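Local coordinates for cytolethal distending toxin protein C (Haemophilus ducreyi, PDB 1SR4) that probably binds carbohydrate as a lectin-like subunit of the cytolethal distending toxin, a three-chain bacterial genotoxin, at residues K75-L80 / T93-I98. Residues are numbered along the deposited sequence; the frame is centred on the assembly and turned at random.
Sequences KCFAFL and TVFNLI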
loop_
_atom_site.group_PDB
_atom_site.type_symbol
_atom_site.label_atom_id
_atom_site.label_comp_id
_atom_site.label_asym_id
_atom_site.label_seq_id
_atom_site.Cartn_x
_atom_site.Cartn_y
_atom_site.Cartn_z
ATOM N N LYS C 75 17.585 10.592 18.368
ATOM C CA LYS C 75 16.964 9.854 19.452
ATOM C C LYS C 75 15.971 8.860 18.870
ATOM O O LYS C 75 15.341 9.125 17.844
ATOM C CB LYS C 75 16.254 10.807 20.410
ATOM C CG LYS C 75 17.170 11.865 21.002
ATOM C CD LYS C 75 18.333 11.216 21.758
ATOM C CE LYS C 75 19.330 12.252 22.279
ATOM N NZ LYS C 75 20.384 11.612 23.101
ATOM N N CYS C 76 15.826 7.722 19.545
ATOM C CA CYS C 76 14.943 6.657 19.093
ATOM C C CYS C 76 14.097 6.089 20.227
ATOM O O CYS C 76 14.525 6.059 21.386
ATOM C CB CYS C 76 15.782 5.531 18.467
ATOM S SG CYS C 76 16.452 5.845 16.792
ATOM N N PHE C 77 12.892 5.643 19.888
ATOM C CA PHE C 77 12.000 5.062 20.873
ATOM C C PHE C 77 12.704 3.951 21.660
ATOM O O PHE C 77 13.439 3.147 21.087
ATOM C CB PHE C 77 10.762 4.478 20.183
ATOM C CG PHE C 77 9.933 3.619 21.081
ATOM C CD1 PHE C 77 9.030 4.192 21.969
ATOM C CD2 PHE C 77 10.110 2.239 21.097
ATOM C CE1 PHE C 77 8.314 3.401 22.869
ATOM C CE2 PHE C 77 9.401 1.430 21.996
ATOM C CZ PHE C 77 8.503 2.013 22.883
ATOM N N ALA C 78 12.466 3.901 22.966
ATOM C CA ALA C 78 13.061 2.863 23.810
ATOM C C ALA C 78 12.346 2.786 25.162
ATOM O O ALA C 78 11.679 3.737 25.567
ATOM C CB ALA C 78 14.558 3.149 24.019
ATOM N N PHE C 79 12.452 1.647 25.841
ATOM C CA PHE C 79 11.851 1.487 27.168
ATOM C C PHE C 79 12.894 1.972 28.182
ATOM O O PHE C 79 13.352 1.230 29.047
ATOM C CB PHE C 79 11.500 0.018 27.427
ATOM C CG PHE C 79 10.290 -0.459 26.662
ATOM C CD1 PHE C 79 9.015 -0.372 27.224
ATOM C CD2 PHE C 79 10.421 -0.928 25.355
ATOM C CE1 PHE C 79 7.880 -0.742 26.493
ATOM C CE2 PHE C 79 9.302 -1.299 24.610
ATOM C CZ PHE C 79 8.026 -1.206 25.178
ATOM N N LEU C 80 13.285 3.227 28.040
ATOM C CA LEU C 80 14.269 3.845 28.914
ATOM C C LEU C 80 13.889 5.302 29.108
ATOM O O LEU C 80 13.232 5.905 28.244
ATOM C CB LEU C 80 15.660 3.803 28.283
ATOM C CG LEU C 80 16.483 2.527 28.254
ATOM C CD1 LEU C 80 17.725 2.790 27.433
ATOM C CD2 LEU C 80 16.845 2.089 29.681
ATOM N N THR C 93 17.011 0.153 21.211
ATOM C CA THR C 93 16.272 0.899 20.197
ATOM C C THR C 93 15.874 0.143 18.951
ATOM O O THR C 93 15.053 0.641 18.175
ATOM C CB THR C 93 17.064 2.135 19.751
ATOM O OG1 THR C 93 18.297 1.722 19.159
ATOM C CG2 THR C 93 17.377 3.021 20.961
ATOM N N VAL C 94 16.442 -1.043 18.746
ATOM C CA VAL C 94 16.102 -1.809 17.556
ATOM C C VAL C 94 14.925 -2.734 17.836
ATOM O O VAL C 94 14.963 -3.570 18.749
ATOM C CB VAL C 94 17.295 -2.620 17.042
ATOM C CG1 VAL C 94 16.873 -3.489 15.839
ATOM C CG2 VAL C 94 18.425 -1.657 16.620
ATOM N N PHE C 95 13.867 -2.554 17.055
ATOM C CA PHE C 95 12.673 -3.368 17.214
ATOM C C PHE C 95 12.435 -4.194 15.964
ATOM O O PHE C 95 13.140 -4.039 14.970
ATOM C CB PHE C 95 11.483 -2.489 17.605
ATOM C CG PHE C 95 11.594 -1.972 19.010
ATOM C CD1 PHE C 95 11.170 -2.752 20.093
ATOM C CD2 PHE C 95 12.243 -0.769 19.269
ATOM C CE1 PHE C 95 11.399 -2.349 21.409
ATOM C CE2 PHE C 95 12.480 -0.352 20.587
ATOM C CZ PHE C 95 12.055 -1.152 21.661
ATOM N N ASN C 96 11.423 -5.046 16.011
ATOM C CA ASN C 96 11.192 -6.013 14.950
ATOM C C ASN C 96 9.729 -6.096 14.496
ATOM O O ASN C 96 8.878 -6.554 15.250
ATOM C CB ASN C 96 11.694 -7.344 15.533
ATOM C CG ASN C 96 11.607 -8.510 14.583
ATOM O OD1 ASN C 96 11.392 -8.354 13.384
ATOM N ND2 ASN C 96 11.796 -9.708 15.127
ATOM N N LEU C 97 9.454 -5.676 13.260
ATOM C CA LEU C 97 8.090 -5.693 12.720
ATOM C C LEU C 97 7.704 -7.072 12.194
ATOM O O LEU C 97 8.361 -7.621 11.323
ATOM C CB LEU C 97 7.935 -4.667 11.582
ATOM C CG LEU C 97 8.343 -3.204 11.850
ATOM C CD1 LEU C 97 7.973 -2.311 10.652
ATOM C CD2 LEU C 97 7.641 -2.697 13.115
ATOM N N ILE C 98 6.612 -7.600 12.728
ATOM C CA ILE C 98 6.069 -8.912 12.363
ATOM C C ILE C 98 4.731 -8.653 11.643
ATOM O O ILE C 98 3.786 -8.171 12.258
ATOM C CB ILE C 98 5.760 -9.763 13.642
ATOM C CG1 ILE C 98 7.041 -10.013 14.457
ATOM C CG2 ILE C 98 5.049 -11.068 13.256
ATOM C CD1 ILE C 98 8.206 -10.657 13.677
HETATM O O HOH W 1 13.433 2.730 18.221
#
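Phe95 pushes the far end of its ring against the edge of the Phe77 ring, with CE2 of Phe95 lying 3.5 Å from CD2 of Phe77. The two planes are inclined at 54° and the centroids are 5.3 Å apart, an oblique pairing. Phe77 gets there by holding CG anti to its backbone N (chi1 168°), which carries the ring, CD2 and CE2 leading, up to the tip of Phe95. Phe79 adds a third ring from a partly exposed position, its CE2 edge 4.0 Å from CE1 of Phe95. Phenylalanine suits the buried places of Phe77 and Phe95, where a flat, wholly apolar ring needs no polar partner. The protein belongs to the ricin-like beta-trefoil family, and here strand 75-77, paired with strand 84-86 in a two-stranded hairpin, and the turn after it pack on the end of helix 90-93 and on Phe95 of strand 95-99, in the larger antiparallel sheet. Closer to the backbone, beta-branched Thr93 serves two sides: it lays CB and CG2 against CB of Cys76, 3.9 Å from Thr93 CB, and its methyl also approaches Ala78, whose small side chain fits beside it, while its hydroxyl is hydrogen-bonded to Gln67 and to the carbonyl of Asp89. A disulfide joins Cys76 to Cys87, just past strand 84-86. One water donates to Phe77 O (2.9 Å) and Thr93 O (2.6 Å), bridging two carbonyls that cannot bond each other; it sits in the plane of the Phe95 ring, at its edge.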